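Local coordinates for 6-phosphogluconate dehydrogenase NAD-binding (Dyadobacter fermentans, PDB 4GBJ), which probably binds NAD or NADP in a Rossmann-type domain and acts as an oxidoreductase related to 6-phosphogluconate and 3-hydroxyisobutyrate dehydrogenases, at residues V94-I99 and V119-F124; I8-L13 and F66-D71; G17-E22 and A129-V134. One frame throughout, in Å; residues are numbered along the deposited sequence.

Overall arrangement
All three contacts lie in the N-terminal Rossmann-type domain, their centres 10 to 14 Å apart. Contacts 1 and 2 share one sheet: contact 2 pairs strands 8-11 and 64-67, contact 1 pairs strands 92-95 and 117-124, and strands 64-67 and 92-95 are themselves neighbours. Contact 3 packs helix 17-26, which follows strand 8-11, against helix 127-131, which follows strand 117-124. Along the chain contact 2 closes before contact 1 opens, contact 1 is nested inside contact 3, and contacts 2 and 3 interleave. Contacts 2 and 3 carry the first and last glycines of a GxGxxG-like turn, where the dinucleotide probably binds, and contact 1 lies beside it.

Contact 1: residues V94-I99 and V119-F124; sequences VSMSTI and VGAPIF
Val-94 and Ser-95 run parallel to Val-119 and Gly-120, neighbouring strands of a beta-alpha-beta crossover whose connection is helix 101-113, within the Rossmann-type domain. Two backbone bonds join them: Ser-95 N donates to Val-119 O at 2.9 Å, and Ala-121 N to Ser-95 O at 2.8 Å. On the face that carries Val-94, its CG1 presses against Ala-121 CB at 3.5 Å, tighter than ordinary van der Waals contact.

The selenomethionine Met-96 takes over where the strand pairing stops. Its CB sits 3.5 Å from Ala-121 O. CG, anti to the carbonyl carbon of Met-96 (chi1 -56°), comes to 3.4 Å from that same oxygen and 4.0 Å from Ala-121 CB. From there the chain leaves segment 119-124: SE heads toward the ring of Phe-66, and the bend at chi3 (-70°) puts CE beside Ile-20 of helix 17-26.

Further on, Pro-122 packs on Lys-174 of helix 169-197, the predicted active-site residue, whose NZ is hydrogen-bonded to Ile-123 O; the loop therefore borders the probable catalytic site. Here a water bridges the two segments where direct backbone bonding has ended. It donates to Met-96 O at 2.6 Å, accepts from Ile-123 N at 3.0 Å, and is also hydrogen-bonded to Thr-98 OG1.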
loop_
_atom_site.group_PDB
_atom_site.type_symbol
_atom_site.label_atom_id
_atom_site.label_comp_id
_atom_site.label_asym_id
_atom_site.label_seq_id
_atom_site.Cartn_x
_atom_site.Cartn_y
_atom_site.Cartn_z
ATOM N N VAL B 94 9.787 -3.002 -29.435
ATOM C CA VAL B 94 9.215 -3.267 -28.107
ATOM C C VAL B 94 10.140 -2.579 -27.110
ATOM O O VAL B 94 11.251 -3.021 -26.838
ATOM C CB VAL B 94 9.053 -4.776 -27.836
ATOM C CG1 VAL B 94 8.286 -5.010 -26.535
ATOM C CG2 VAL B 94 8.335 -5.449 -28.994
ATOM N N SER B 95 9.681 -1.470 -26.606
ATOM C CA SER B 95 10.469 -0.566 -25.800
ATOM C C SER B 95 10.113 -0.792 -24.332
ATOM O O SER B 95 9.054 -0.386 -23.850
ATOM C CB SER B 95 10.187 0.855 -26.278
ATOM O OG SER B 95 10.908 1.842 -25.554
HETATM N N MSE B 96 10.949 -1.515 -23.655
HETATM C CA MSE B 96 10.671 -1.937 -22.258
HETATM C C MSE B 96 11.291 -1.061 -21.179
HETATM O O MSE B 96 11.061 -1.315 -20.002
HETATM C CB MSE B 96 11.124 -3.350 -22.082
HETATM C CG MSE B 96 10.471 -4.278 -23.110
HETATM SE SE MSE B 96 10.769 -6.142 -22.716
HETATM C CE MSE B 96 12.588 -6.175 -23.105
ATOM N N SER B 97 12.005 -0.011 -21.547
ATOM C CA SER B 97 12.610 0.842 -20.539
ATOM C C SER B 97 11.550 1.629 -19.736
ATOM O O SER B 97 10.503 1.985 -20.275
ATOM C CB SER B 97 13.531 1.848 -21.213
ATOM O OG SER B 97 14.528 1.205 -21.984
ATOM N N THR B 98 11.864 1.963 -18.495
ATOM C CA THR B 98 11.004 2.837 -17.690
ATOM C C THR B 98 11.311 4.274 -18.079
ATOM O O THR B 98 12.287 4.877 -17.632
ATOM C CB THR B 98 11.202 2.624 -16.219
ATOM O OG1 THR B 98 11.002 1.247 -15.938
ATOM C CG2 THR B 98 10.274 3.482 -15.395
ATOM N N ILE B 99 10.474 4.823 -18.892
ATOM C CA ILE B 99 10.663 6.172 -19.393
ATOM C C ILE B 99 9.353 6.909 -19.403
ATOM O O ILE B 99 8.290 6.356 -19.141
ATOM C CB ILE B 99 11.304 6.159 -20.814
ATOM C CG1 ILE B 99 10.394 5.555 -21.833
ATOM C CG2 ILE B 99 12.679 5.515 -20.776
ATOM C CD1 ILE B 99 10.972 5.596 -23.262
ATOM N N VAL B 119 6.114 0.140 -29.704
ATOM C CA VAL B 119 5.236 -0.413 -28.651
ATOM C C VAL B 119 5.834 -0.105 -27.288
ATOM O O VAL B 119 6.941 -0.552 -27.011
ATOM C CB VAL B 119 5.028 -1.917 -28.836
ATOM C CG1 VAL B 119 4.314 -2.527 -27.628
ATOM C CG2 VAL B 119 4.224 -2.173 -30.105
ATOM N N GLY B 120 5.121 0.680 -26.480
ATOM C CA GLY B 120 5.514 0.962 -25.108
ATOM C C GLY B 120 5.270 -0.268 -24.285
ATOM O O GLY B 120 4.166 -0.817 -24.339
ATOM N N ALA B 121 6.329 -0.845 -23.701
ATOM C CA ALA B 121 6.198 -2.173 -23.058
ATOM C C ALA B 121 6.922 -2.257 -21.737
ATOM O O ALA B 121 7.673 -3.196 -21.521
ATOM C CB ALA B 121 6.707 -3.262 -23.991
ATOM N N PRO B 122 6.669 -1.320 -20.818
ATOM C CA PRO B 122 7.356 -1.360 -19.506
ATOM C C PRO B 122 7.063 -2.635 -18.739
ATOM O O PRO B 122 5.944 -3.135 -18.787
ATOM C CB PRO B 122 6.815 -0.127 -18.786
ATOM C CG PRO B 122 5.563 0.240 -19.515
ATOM C CD PRO B 122 5.780 -0.149 -20.920
ATOM N N ILE B 123 8.064 -3.137 -18.017
ATOM C CA ILE B 123 7.966 -4.395 -17.271
ATOM C C ILE B 123 7.868 -4.131 -15.770
ATOM O O ILE B 123 8.584 -3.289 -15.213
ATOM C CB ILE B 123 9.141 -5.365 -17.632
ATOM C CG1 ILE B 123 8.933 -6.773 -17.009
ATOM C CG2 ILE B 123 10.515 -4.801 -17.257
ATOM C CD1 ILE B 123 9.880 -7.839 -17.579
ATOM N N PHE B 124 7.000 -4.924 -15.114
ATOM C CA PHE B 124 6.758 -4.888 -13.686
ATOM C C PHE B 124 7.342 -6.168 -13.181
ATOM O O PHE B 124 6.653 -7.186 -13.103
ATOM C CB PHE B 124 5.250 -4.775 -13.381
ATOM C CG PHE B 124 4.583 -3.542 -13.962
ATOM C CD1 PHE B 124 4.094 -2.546 -13.133
ATOM C CD2 PHE B 124 4.516 -3.348 -15.341
ATOM C CE1 PHE B 124 3.438 -1.442 -13.661
ATOM C CE2 PHE B 124 3.952 -2.197 -15.876
ATOM C CZ PHE B 124 3.354 -1.283 -15.038
HETATM O O HOH W 1 10.148 -0.983 -17.567
#

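Contact 2: residues I8-L13 and F66-D71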
loop_
_atom_site.group_PDB
_atom_site.type_symbol
_atom_site.label_atom_id
_atom_site.label_comp_id
_atom_site.label_asym_id
_atom_site.label_seq_id
_atom_site.Cartn_x
_atom_site.Cartn_y
_atom_site.Cartn_z
ATOM N N ILE B 8 15.335 -11.748 -34.093
ATOM C CA ILE B 8 14.894 -10.709 -33.141
ATOM C C ILE B 8 16.102 -9.910 -32.648
ATOM O O ILE B 8 17.053 -10.506 -32.120
ATOM C CB ILE B 8 14.086 -11.328 -31.942
ATOM C CG1 ILE B 8 12.691 -11.796 -32.412
ATOM C CG2 ILE B 8 13.889 -10.289 -30.783
ATOM C CD1 ILE B 8 12.025 -12.701 -31.464
ATOM N N ALA B 9 16.092 -8.572 -32.811
ATOM C CA ALA B 9 17.200 -7.768 -32.251
ATOM C C ALA B 9 16.899 -7.463 -30.777
ATOM O O ALA B 9 15.754 -7.232 -30.420
ATOM C CB ALA B 9 17.410 -6.483 -33.031
ATOM N N PHE B 10 17.909 -7.496 -29.934
ATOM C CA PHE B 10 17.765 -7.271 -28.506
ATOM C C PHE B 10 18.854 -6.333 -28.052
ATOM O O PHE B 10 20.015 -6.717 -27.970
ATOM C CB PHE B 10 17.828 -8.603 -27.739
ATOM C CG PHE B 10 17.093 -8.551 -26.431
ATOM C CD1 PHE B 10 15.829 -9.102 -26.308
ATOM C CD2 PHE B 10 17.661 -7.943 -25.324
ATOM C CE1 PHE B 10 15.150 -9.060 -25.091
ATOM C CE2 PHE B 10 16.976 -7.893 -24.105
ATOM C CZ PHE B 10 15.730 -8.460 -23.991
ATOM N N LEU B 11 18.478 -5.111 -27.737
ATOM C CA LEU B 11 19.404 -4.051 -27.365
ATOM C C LEU B 11 19.313 -3.700 -25.872
ATOM O O LEU B 11 18.269 -3.269 -25.414
ATOM C CB LEU B 11 19.090 -2.826 -28.218
ATOM C CG LEU B 11 19.011 -3.056 -29.737
ATOM C CD1 LEU B 11 18.689 -1.765 -30.455
ATOM C CD2 LEU B 11 20.314 -3.582 -30.280
ATOM N N GLY B 12 20.411 -3.872 -25.138
ATOM C CA GLY B 12 20.467 -3.571 -23.713
ATOM C C GLY B 12 20.319 -4.844 -22.910
ATOM O O GLY B 12 19.231 -5.418 -22.870
ATOM N N LEU B 13 21.411 -5.277 -22.255
ATOM C CA LEU B 13 21.512 -6.541 -21.555
ATOM C C LEU B 13 21.910 -6.345 -20.098
ATOM O O LEU B 13 22.785 -7.054 -19.585
ATOM C CB LEU B 13 22.545 -7.436 -22.260
ATOM C CG LEU B 13 22.405 -7.585 -23.778
ATOM C CD1 LEU B 13 23.549 -8.411 -24.338
ATOM C CD2 LEU B 13 21.097 -8.248 -24.144
ATOM N N PHE B 66 13.826 -5.461 -29.514
ATOM C CA PHE B 66 13.507 -5.187 -28.113
ATOM C C PHE B 66 14.581 -4.279 -27.577
ATOM O O PHE B 66 15.730 -4.480 -27.939
ATOM C CB PHE B 66 13.479 -6.467 -27.273
ATOM C CG PHE B 66 12.239 -7.316 -27.405
ATOM C CD1 PHE B 66 11.311 -7.375 -26.383
ATOM C CD2 PHE B 66 11.998 -8.057 -28.554
ATOM C CE1 PHE B 66 10.149 -8.123 -26.517
ATOM C CE2 PHE B 66 10.841 -8.822 -28.674
ATOM C CZ PHE B 66 9.915 -8.834 -27.663
ATOM N N SER B 67 14.243 -3.328 -26.689
ATOM C CA SER B 67 15.254 -2.547 -25.995
ATOM C C SER B 67 14.917 -2.439 -24.529
ATOM O O SER B 67 13.742 -2.342 -24.135
ATOM C CB SER B 67 15.419 -1.157 -26.602
ATOM O OG SER B 67 14.291 -0.324 -26.375
ATOM N N VAL B 68 15.949 -2.464 -23.707
ATOM C CA VAL B 68 15.752 -2.259 -22.276
ATOM C C VAL B 68 16.989 -1.535 -21.823
ATOM O O VAL B 68 18.103 -2.072 -21.907
ATOM C CB VAL B 68 15.398 -3.529 -21.479
ATOM C CG1 VAL B 68 16.461 -4.583 -21.563
ATOM C CG2 VAL B 68 15.108 -3.183 -20.021
ATOM N N LEU B 69 16.806 -0.231 -21.542
ATOM C CA LEU B 69 17.885 0.676 -21.207
ATOM C C LEU B 69 17.541 1.460 -19.958
ATOM O O LEU B 69 16.426 1.358 -19.455
ATOM C CB LEU B 69 18.158 1.578 -22.405
ATOM C CG LEU B 69 18.520 0.821 -23.708
ATOM C CD1 LEU B 69 18.452 1.724 -24.903
ATOM C CD2 LEU B 69 19.922 0.240 -23.652
ATOM N N ALA B 70 18.556 2.101 -19.374
ATOM C CA ALA B 70 18.456 2.745 -18.065
ATOM C C ALA B 70 17.478 3.871 -17.998
ATOM O O ALA B 70 16.799 3.999 -16.976
ATOM C CB ALA B 70 19.814 3.275 -17.612
ATOM N N ASP B 71 17.466 4.739 -19.013
ATOM C CA ASP B 71 16.666 5.953 -18.948
ATOM C C ASP B 71 16.314 6.528 -20.327
ATOM O O ASP B 71 16.758 6.015 -21.349
ATOM C CB ASP B 71 17.460 6.993 -18.119
ATOM C CG ASP B 71 18.855 7.309 -18.600
ATOM O OD1 ASP B 71 19.066 7.360 -19.847
ATOM O OD2 ASP B 71 19.729 7.567 -17.739
#
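Phe-10 and Phe-66 meet on one face of the sheet with their rings nearly parallel (10°) but displaced, little of one ring lying over the other; the centroids are 5.8 Å apart. What touches is the CD1-CE1 side of Phe-10 against Phe-66 CB, with CD1 at 3.7 Å. CG of Phe-10 stands anti to its backbone N (chi1 -154°). Ile-8 CG2 then packs on Phe-66 CD2 at 3.7 Å, while Phe-10 CE2 reaches Val-68 CG1 and its CZ packs on Ile-20 CG2 of helix 17-26. An alanine in place of Phe-10 would probably open a gap beside Phe-66 CB and leave Val-68 CG1 and Ile-20 CG2 without the ring they pack on.

Outward from this patch the backbones of strands 8-11 and 64-67 pair in parallel. Phe-66 N donates to Ala-9 O and Leu-11 N to Phe-66 O, both at 2.8 Å; Val-68 N closes the series on Leu-11 O at 3.0 Å. On the other face Ser-67 OG is hydrogen-bonded to His-93 NE2.

Gly-12 begins the turn that resembles the Rossmann GxGxxG motif. Its CA lies 3.3 Å from Val-68 O in a CH...O contact; a CB there would collide with that oxygen and with Leu-69 CD2, and at this backbone shape (phi 100°) would also jam against Leu-11 O. Backbone N-H and C=O groups thus satisfy one another between the strands while the phenylalanine face is packed by apolar groups, so the contact holds without any charge pair across its two segments.

Contact 3: residues G17-E22 and A129-V134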
loop_
_atom_site.group_PDB
_atom_site.type_symbol
_atom_site.label_atom_id
_atom_site.label_comp_id
_atom_site.label_asym_id
_atom_site.label_seq_id
_atom_site.Cartn_x
_atom_site.Cartn_y
_atom_site.Cartn_z
ATOM N N GLY B 17 17.532 -7.145 -19.040
ATOM C CA GLY B 17 17.767 -7.570 -20.420
ATOM C C GLY B 17 18.373 -8.959 -20.544
ATOM O O GLY B 17 17.955 -9.761 -21.389
ATOM N N THR B 18 19.342 -9.274 -19.675
ATOM C CA THR B 18 20.002 -10.577 -19.690
ATOM C C THR B 18 18.967 -11.682 -19.437
ATOM O O THR B 18 18.696 -12.437 -20.378
ATOM C CB THR B 18 21.197 -10.602 -18.749
ATOM O OG1 THR B 18 22.257 -9.936 -19.423
ATOM C CG2 THR B 18 21.638 -12.017 -18.377
ATOM N N PRO B 19 18.295 -11.744 -18.275
ATOM C CA PRO B 19 17.321 -12.829 -18.074
ATOM C C PRO B 19 16.194 -12.849 -19.100
ATOM O O PRO B 19 15.740 -13.934 -19.461
ATOM C CB PRO B 19 16.778 -12.580 -16.647
ATOM C CG PRO B 19 17.212 -11.193 -16.291
ATOM C CD PRO B 19 18.481 -10.962 -17.035
ATOM N N ILE B 20 15.739 -11.675 -19.580
ATOM C CA ILE B 20 14.688 -11.675 -20.594
ATOM C C ILE B 20 15.201 -12.370 -21.846
ATOM O O ILE B 20 14.505 -13.229 -22.369
ATOM C CB ILE B 20 14.168 -10.258 -20.914
ATOM C CG1 ILE B 20 13.376 -9.707 -19.732
ATOM C CG2 ILE B 20 13.261 -10.293 -22.163
ATOM C CD1 ILE B 20 13.165 -8.269 -19.736
ATOM N N ALA B 21 16.412 -12.028 -22.303
ATOM C CA ALA B 21 16.983 -12.629 -23.522
ATOM C C ALA B 21 17.226 -14.140 -23.361
ATOM O O ALA B 21 17.030 -14.907 -24.301
ATOM C CB ALA B 21 18.290 -11.934 -23.883
ATOM N N GLU B 22 17.632 -14.571 -22.170
ATOM C CA GLU B 22 17.850 -16.007 -21.914
ATOM C C GLU B 22 16.546 -16.820 -22.112
ATOM O O GLU B 22 16.574 -17.905 -22.670
ATOM C CB GLU B 22 18.397 -16.222 -20.499
ATOM C CG GLU B 22 19.814 -15.697 -20.332
ATOM C CD GLU B 22 20.442 -15.880 -18.965
ATOM O OE1 GLU B 22 19.693 -15.942 -17.965
ATOM O OE2 GLU B 22 21.692 -15.914 -18.892
ATOM N N ALA B 129 11.815 -12.158 -10.502
ATOM C CA ALA B 129 10.451 -12.357 -10.998
ATOM C C ALA B 129 10.443 -12.726 -12.469
ATOM O O ALA B 129 9.494 -13.385 -12.901
ATOM C CB ALA B 129 9.592 -11.106 -10.766
ATOM N N VAL B 130 11.483 -12.287 -13.245
ATOM C CA VAL B 130 11.638 -12.592 -14.675
ATOM C C VAL B 130 12.039 -14.043 -14.835
ATOM O O VAL B 130 11.478 -14.738 -15.684
ATOM C CB VAL B 130 12.655 -11.675 -15.394
ATOM C CG1 VAL B 130 12.874 -12.137 -16.840
ATOM C CG2 VAL B 130 12.206 -10.211 -15.353
ATOM N N ARG B 131 13.035 -14.497 -14.050
ATOM C CA ARG B 131 13.494 -15.884 -14.114
ATOM C C ARG B 131 12.357 -16.799 -13.717
ATOM O O ARG B 131 12.144 -17.808 -14.387
ATOM C CB ARG B 131 14.745 -16.106 -13.245
ATOM C CG ARG B 131 15.979 -15.396 -13.803
ATOM C CD ARG B 131 17.298 -15.791 -13.149
ATOM N NE ARG B 131 18.428 -15.091 -13.783
ATOM C CZ ARG B 131 18.826 -13.844 -13.511
ATOM N NH1 ARG B 131 18.206 -13.123 -12.578
ATOM N NH2 ARG B 131 19.852 -13.312 -14.165
ATOM N N ALA B 132 11.559 -16.394 -12.703
ATOM C CA ALA B 132 10.404 -17.174 -12.251
ATOM C C ALA B 132 9.164 -16.952 -13.136
ATOM O O ALA B 132 8.174 -17.647 -12.943
ATOM C CB ALA B 132 10.078 -16.832 -10.798
ATOM N N LYS B 133 9.217 -16.004 -14.098
ATOM C CA LYS B 133 8.135 -15.665 -15.038
ATOM C C LYS B 133 6.830 -15.249 -14.301
ATOM O O LYS B 133 5.740 -15.435 -14.853
ATOM C CB LYS B 133 7.873 -16.828 -16.017
ATOM C CG LYS B 133 9.121 -17.224 -16.835
ATOM C CD LYS B 133 8.949 -18.535 -17.570
ATOM C CE LYS B 133 10.260 -19.053 -18.102
ATOM N NZ LYS B 133 10.145 -20.466 -18.546
ATOM N N VAL B 134 6.961 -14.625 -13.092
ATOM C CA VAL B 134 5.833 -14.176 -12.247
ATOM C C VAL B 134 5.570 -12.645 -12.406
ATOM O O VAL B 134 4.695 -12.098 -11.739
ATOM C CB VAL B 134 6.012 -14.535 -10.744
ATOM C CG1 VAL B 134 5.957 -16.037 -10.529
ATOM C CG2 VAL B 134 7.292 -13.944 -10.148
#
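Arg-131 lays one face of its guanidinium over Pro-19, whose CB sits 3.9 Å from the plane, above its centre. The rest of the pyrrolidine ring follows the same group outward: CG and CD of Pro-19 are each 4.0 Å from Arg-131 NH2. The arginine gets there with its chain extended from CG to NE, and chi4 (82°) then turns CZ out of that line. Glu-22, one turn further along helix 17-26, brings OE1 to 4.5 Å from Arg-131 NE. This is beyond a salt bridge, though the opposite charges would probably still attract.

Beneath the arginine the contact is purely apolar. Val-130 CG1, anti to its backbone N (chi1 174°), reaches both Pro-19 CB at 3.9 Å and Ile-20 CG1 at 3.8 Å, the side chains of Ile-20 and Val-130 crossing at about a right angle.

Helix 17-26 is the first helix of the Rossmann-type domain. It starts at Gly-17, the last glycine of a GxGxxG-like turn, and Thr-18 OG1 is hydrogen-bonded back to Leu-13 O within that turn. Ile-123, from the end of strand 117-124, packs on both Ile-20 and Val-130, so the two helices share a floor at the sheet.

The short helix carrying Val-130 and Arg-131 finishes in a Schellman motif. Lys-133 takes positive phi (57°), Val-134 N donates to Ala-129 O at 2.8 Å, and Lys-133 N makes a weak bond to Val-130 O.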